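Local structure of DUF3828 domain-containing protein (Bacteroides thetaiotaomicron, 3KZT) at residues Glu36-Ser41 with Asp77-Ile82; Val97-Leu100 with Trp104-Val107. The protein is of unknown function, a DUF3828 domain-containing protein of a gut Bacteroides that is probably made as a lipoprotein. All blocks are in the same frame, centred on the assembly; numbering follows the deposited sequence. Where two conformers were deposited one is given.

Contact 1: Glu36-Ser41 with Asp77-Ile82; sequences EAYAAS and DADPII
Tyr-38, on the last turns of helix 13-41, meets the loop segment Asp77-Ile82 with the outer part and one edge of its ring, and its hydroxyl ends on Asp-79. Its CB points toward the loop, and with CG anti to the backbone N (chi1 -169°) the ring lies with one face against Ile-81 and the hydroxyl at Asp-79. The first ring atom to touch is CD2, 3.8 Å from Ile-81 CG2. CE2 follows, packed against the same methyl and, at the ring edge, more loosely against CG2 of Ile-82. Further out, CZ lies 3.5 Å from Ile-81 CD1. This methyl sits over one ring face, 4.0 Å from the centroid and 29° off the normal, a CH-pi contact displaced toward the hydroxyl end. At the tip, Tyr-38 OH donates to Asp-79 OD2 over a short 2.6 Å, using the syn lone pair of that oxygen. The acceptor lies in the ring plane, while the carboxylate is turned 87° against the ring. A water donates both to Tyr-38 OH and to Asp-79 OD1, 2.7 Å from the latter, so direct and water-mediated links join the same two groups. OD1 also accepts from Ile-81 N at 3.1 Å, approached from above the carboxylate plane. That bond ties the carboxylate to its own loop, consistent with its presenting OD2 to the tyrosine. Phe-34 and Phe-42 pack their rings with that of Tyr-38, and Ile-56 and Lys-57 of helix 47-60 also touch it. Bonding of Asp-79 OD1 to the backbone N two residues on is the signature of an Asx turn, here joined to the long N-terminal helix by Tyr-38, with Tyr-35 bonded to Ile-81 O as a second tie.

Contact 2: Val97-Leu100 with Trp104-Val107; sequences VKHL and WYEV. With SO4 (sulfate ion), chain E; EDO (1,2-ethanediol), chain C.
The beta hairpin of strands 96-101 and 104-111 brings His-99 beside Tyr-105 and Lys-98 beside Glu-106. The latter two form a hydrogen-bonded antiparallel pair: Glu-106 N donates to Lys-98 O at 2.8 Å, and Lys-98 N returns a bond to Glu-106 O at 3.1 Å. Nearer the turn, Leu-100 N donates to Trp-104 O at 3.0 Å. His-99 turns its edge to the face of Tyr-105 in an edge-to-face pair, planes at 60°, with His-99 CD2 over the face but offset toward the rim, 3.6 Å from Tyr-105 CE2. The neighbouring NE2 of the imidazole is hydrogen-bonded to Asp-102 O in the turn. On the other face, Leu-100 CD2 packs across the Glu-106 side chain, 3.7 Å from its CB, while Glu-106 OE2 bonds to Asn-108. Trp-104 NE1 donates to O4 of a sulfate at 3.1 Å, an anion also bound by Arg-126; Tyr-105 OH donates to an ethanediol. Both ligands probably come from the crystallisation liquor. Tyr-105 lies on Ala-27 and Ile-31 of helix 13-41, and Val-107 on Ile-31; their backbones bond to strand 119-130 on the other side of 104-111, and 96-101 is an outermost strand within this chain.

Contact 1 closes before contact 2 opens along the chain, and their centres lie about 17 Å apart on opposite sides of the chain's centre, with nearest atoms about 6 Å apart. Helix 13-41 connects them: its C-terminal end supplies residues 36-41 to contact 1, whereas Glu-24, Ala-27 and Ile-31, further back, touch the hairpin of contact 2. A second tie runs from the sheet to the loop, since Tyr-109, on the strand that holds 104-107, bonds to Ile-82 O. The long helix thus joins the loop after helix 63-75 to the antiparallel sheet, and its C-terminal end meets the second subunit, Ala-40 against Ala-40 of that chain and Glu-36 and Ala-37 against its Met-43.

Contact 1: Glu36-Ser41 with Asp77-Ile82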
loop_
_atom_site.group_PDB
_atom_site.type_symbol
_atom_site.label_atom_id
_atom_site.label_comp_id
_atom_site.label_asym_id
_atom_site.label_seq_id
_atom_site.Cartn_x
_atom_site.Cartn_y
_atom_site.Cartn_z
ATOM N N GLU A 36 -2.712 2.952 4.094
ATOM C CA GLU A 36 -2.063 2.089 3.082
ATOM C C GLU A 36 -2.727 0.705 2.990
ATOM O O GLU A 36 -2.964 0.209 1.881
ATOM C CB GLU A 36 -0.562 1.979 3.326
ATOM C CG GLU A 36 0.160 3.266 2.950
ATOM C CD GLU A 36 1.569 3.368 3.485
ATOM O OE1 GLU A 36 2.172 2.333 3.890
ATOM O OE2 GLU A 36 2.087 4.508 3.496
ATOM N N ALA A 37 -3.041 0.110 4.152
ATOM C CA ALA A 37 -3.748 -1.192 4.221
ATOM C C ALA A 37 -5.168 -1.089 3.658
ATOM O O ALA A 37 -5.578 -1.917 2.852
ATOM C CB ALA A 37 -3.797 -1.692 5.660
ATOM N N TYR A 38 -5.896 -0.058 4.096
ATOM C CA TYR A 38 -7.271 0.208 3.638
ATOM C C TYR A 38 -7.338 0.478 2.123
ATOM O O TYR A 38 -8.186 -0.079 1.436
ATOM C CB TYR A 38 -7.879 1.381 4.421
ATOM C CG TYR A 38 -9.357 1.562 4.212
ATOM C CD1 TYR A 38 -10.259 0.597 4.668
ATOM C CD2 TYR A 38 -9.872 2.716 3.594
ATOM C CE1 TYR A 38 -11.632 0.748 4.489
ATOM C CE2 TYR A 38 -11.247 2.877 3.411
ATOM C CZ TYR A 38 -12.120 1.889 3.868
ATOM O OH TYR A 38 -13.463 2.028 3.704
ATOM N N ALA A 39 -6.419 1.307 1.624
ATOM C CA ALA A 39 -6.319 1.621 0.157
ATOM C C ALA A 39 -6.125 0.398 -0.718
ATOM O O ALA A 39 -6.683 0.337 -1.804
ATOM C CB ALA A 39 -5.219 2.560 -0.099
ATOM N N ALA A 40 -5.316 -0.560 -0.249
ATOM C CA ALA A 40 -5.091 -1.822 -0.972
ATOM C C ALA A 40 -6.371 -2.669 -1.141
ATOM O O ALA A 40 -6.491 -3.393 -2.121
ATOM C CB ALA A 40 -3.986 -2.650 -0.289
ATOM N N SER A 41 -7.319 -2.558 -0.198
ATOM C CA SER A 41 -8.620 -3.264 -0.302
ATOM C C SER A 41 -9.469 -2.825 -1.517
ATOM O O SER A 41 -10.290 -3.596 -1.996
ATOM C CB SER A 41 -9.443 -3.125 0.990
ATOM O OG SER A 41 -10.029 -1.844 1.104
ATOM N N ASP A 77 -22.806 9.822 -0.123
ATOM C CA ASP A 77 -22.791 8.649 -1.017
ATOM C C ASP A 77 -21.328 8.454 -1.367
ATOM O O ASP A 77 -20.955 8.345 -2.523
ATOM C CB ASP A 77 -23.689 8.892 -2.254
ATOM C CG ASP A 77 -25.188 8.822 -1.919
ATOM O OD1 ASP A 77 -25.634 7.788 -1.369
ATOM O OD2 ASP A 77 -25.924 9.786 -2.225
ATOM N N ALA A 78 -20.503 8.421 -0.321
ATOM C CA ALA A 78 -19.064 8.345 -0.456
ATOM C C ALA A 78 -18.482 7.732 0.801
ATOM O O ALA A 78 -19.130 7.706 1.850
ATOM C CB ALA A 78 -18.493 9.730 -0.691
ATOM N N ASP A 79 -17.268 7.213 0.678
ATOM C CA ASP A 79 -16.565 6.624 1.796
ATOM C C ASP A 79 -15.992 7.816 2.615
ATOM O O ASP A 79 -15.138 8.537 2.109
ATOM C CB ASP A 79 -15.447 5.705 1.282
ATOM C CG ASP A 79 -14.812 4.869 2.374
ATOM O OD1 ASP A 79 -14.835 5.259 3.553
ATOM O OD2 ASP A 79 -14.274 3.806 2.036
ATOM N N PRO A 80 -16.477 8.026 3.870
ATOM C CA PRO A 80 -15.934 9.144 4.674
ATOM C C PRO A 80 -14.413 9.037 5.068
ATOM O O PRO A 80 -13.789 10.075 5.365
ATOM C CB PRO A 80 -16.818 9.116 5.933
ATOM C CG PRO A 80 -17.242 7.724 6.039
ATOM C CD PRO A 80 -17.487 7.275 4.645
ATOM N N ILE A 81 -13.853 7.805 5.060
ATOM C CA ILE A 81 -12.435 7.583 5.381
ATOM C C ILE A 81 -11.535 8.246 4.320
ATOM O O ILE A 81 -10.571 8.916 4.666
ATOM C CB ILE A 81 -12.092 6.061 5.499
ATOM C CG1 ILE A 81 -12.840 5.413 6.686
ATOM C CG2 ILE A 81 -10.567 5.859 5.702
ATOM C CD1 ILE A 81 -12.735 3.902 6.719
ATOM N N ILE A 82 -11.886 8.059 3.034
ATOM C CA ILE A 82 -11.148 8.663 1.870
ATOM C C ILE A 82 -11.840 9.902 1.225
ATOM O O ILE A 82 -11.235 10.559 0.353
ATOM C CB ILE A 82 -10.823 7.594 0.739
ATOM C CG1 ILE A 82 -12.087 6.906 0.187
ATOM C CG2 ILE A 82 -9.869 6.534 1.274
ATOM C CD1 ILE A 82 -11.859 6.073 -1.053
HETATM O O HOH W 1 -15.823 3.323 5.107
#

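Contact 2: Val97-Leu100 with Trp104-Val107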
loop_
_atom_site.group_PDB
_atom_site.type_symbol
_atom_site.label_atom_id
_atom_site.label_comp_id
_atom_site.label_asym_id
_atom_site.label_seq_id
_atom_site.Cartn_x
_atom_site.Cartn_y
_atom_site.Cartn_z
ATOM N N VAL A 97 0.586 12.410 6.433
ATOM C CA VAL A 97 -0.107 12.595 7.711
ATOM C C VAL A 97 0.715 13.534 8.582
ATOM O O VAL A 97 1.946 13.476 8.555
ATOM C CB VAL A 97 -0.322 11.269 8.453
ATOM C CG1 VAL A 97 -1.225 11.497 9.692
ATOM C CG2 VAL A 97 -0.951 10.234 7.523
ATOM N N LYS A 98 0.035 14.414 9.330
ATOM C CA LYS A 98 0.705 15.321 10.256
ATOM C C LYS A 98 -0.174 15.643 11.446
ATOM O O LYS A 98 -1.408 15.539 11.370
ATOM C CB LYS A 98 1.161 16.612 9.547
ATOM C CG LYS A 98 0.080 17.697 9.288
ATOM C CD LYS A 98 0.708 18.904 8.599
ATOM C CE LYS A 98 -0.201 20.117 8.631
ATOM N NZ LYS A 98 0.450 21.272 7.954
ATOM N N HIS A 99 0.472 16.064 12.530
ATOM C CA HIS A 99 -0.213 16.435 13.761
ATOM C C HIS A 99 -0.841 17.824 13.631
ATOM O O HIS A 99 -0.225 18.725 13.054
ATOM C CB HIS A 99 0.775 16.418 14.920
ATOM C CG HIS A 99 0.170 16.765 16.235
ATOM N ND1 HIS A 99 0.557 17.870 16.954
ATOM C CD2 HIS A 99 -0.802 16.165 16.958
ATOM C CE1 HIS A 99 -0.141 17.928 18.073
ATOM N NE2 HIS A 99 -0.970 16.905 18.101
ATOM N N LEU A 100 -2.062 17.975 14.165
ATOM C CA LEU A 100 -2.762 19.258 14.207
ATOM C C LEU A 100 -2.590 19.845 15.616
ATOM O O LEU A 100 -1.765 20.736 15.818
ATOM C CB LEU A 100 -4.257 19.094 13.806
ATOM C CG LEU A 100 -4.586 18.740 12.352
ATOM C CD1 LEU A 100 -6.102 18.528 12.209
ATOM C CD2 LEU A 100 -4.102 19.823 11.386
ATOM N N TRP A 104 -5.570 15.238 17.610
ATOM C CA TRP A 104 -6.045 15.369 16.221
ATOM C C TRP A 104 -4.858 15.400 15.260
ATOM O O TRP A 104 -3.828 16.018 15.547
ATOM C CB TRP A 104 -6.943 16.610 16.023
ATOM C CG TRP A 104 -8.300 16.394 16.567
ATOM C CD1 TRP A 104 -8.738 16.706 17.815
ATOM C CD2 TRP A 104 -9.394 15.761 15.896
ATOM N NE1 TRP A 104 -10.054 16.326 17.965
ATOM C CE2 TRP A 104 -10.484 15.745 16.800
ATOM C CE3 TRP A 104 -9.569 15.215 14.611
ATOM C CZ2 TRP A 104 -11.736 15.199 16.466
ATOM C CZ3 TRP A 104 -10.817 14.667 14.276
ATOM C CH2 TRP A 104 -11.883 14.665 15.206
ATOM N N TYR A 105 -5.020 14.693 14.139
ATOM C CA TYR A 105 -4.029 14.591 13.068
ATOM C C TYR A 105 -4.794 14.855 11.779
ATOM O O TYR A 105 -6.019 14.749 11.767
ATOM C CB TYR A 105 -3.377 13.180 13.075
ATOM C CG TYR A 105 -2.588 12.925 14.341
ATOM C CD1 TYR A 105 -3.231 12.538 15.516
ATOM C CD2 TYR A 105 -1.203 13.092 14.376
ATOM C CE1 TYR A 105 -2.521 12.331 16.696
ATOM C CE2 TYR A 105 -0.477 12.884 15.551
ATOM C CZ TYR A 105 -1.139 12.503 16.699
ATOM O OH TYR A 105 -0.450 12.310 17.853
ATOM N N GLU A 106 -4.082 15.214 10.720
ATOM C CA GLU A 106 -4.684 15.511 9.415
ATOM C C GLU A 106 -4.103 14.536 8.395
ATOM O O GLU A 106 -2.889 14.452 8.273
ATOM C CB GLU A 106 -4.361 16.960 9.015
ATOM C CG GLU A 106 -4.891 17.391 7.640
ATOM C CD GLU A 106 -4.600 18.839 7.347
ATOM O OE1 GLU A 106 -5.405 19.702 7.770
ATOM O OE2 GLU A 106 -3.592 19.117 6.664
ATOM N N VAL A 107 -4.978 13.810 7.682
ATOM C CA VAL A 107 -4.580 12.877 6.615
ATOM C C VAL A 107 -4.777 13.598 5.279
ATOM O O VAL A 107 -5.920 13.875 4.893
ATOM C CB VAL A 107 -5.426 11.589 6.637
ATOM C CG1 VAL A 107 -5.110 10.711 5.408
ATOM C CG2 VAL A 107 -5.171 10.814 7.933
HETATM S S SO4 E . -11.376 17.075 21.273
HETATM O O1 SO4 E . -11.523 16.457 22.588
HETATM O O2 SO4 E . -9.953 17.190 20.935
HETATM O O3 SO4 E . -11.974 18.410 21.304
HETATM O O4 SO4 E . -12.066 16.256 20.278
HETATM C C1 EDO C . -1.943 9.673 21.383
HETATM O O1 EDO C . -2.544 10.144 22.593
HETATM C C2 EDO C . -2.507 10.427 20.186
HETATM O O2 EDO C . -2.001 11.770 20.145
#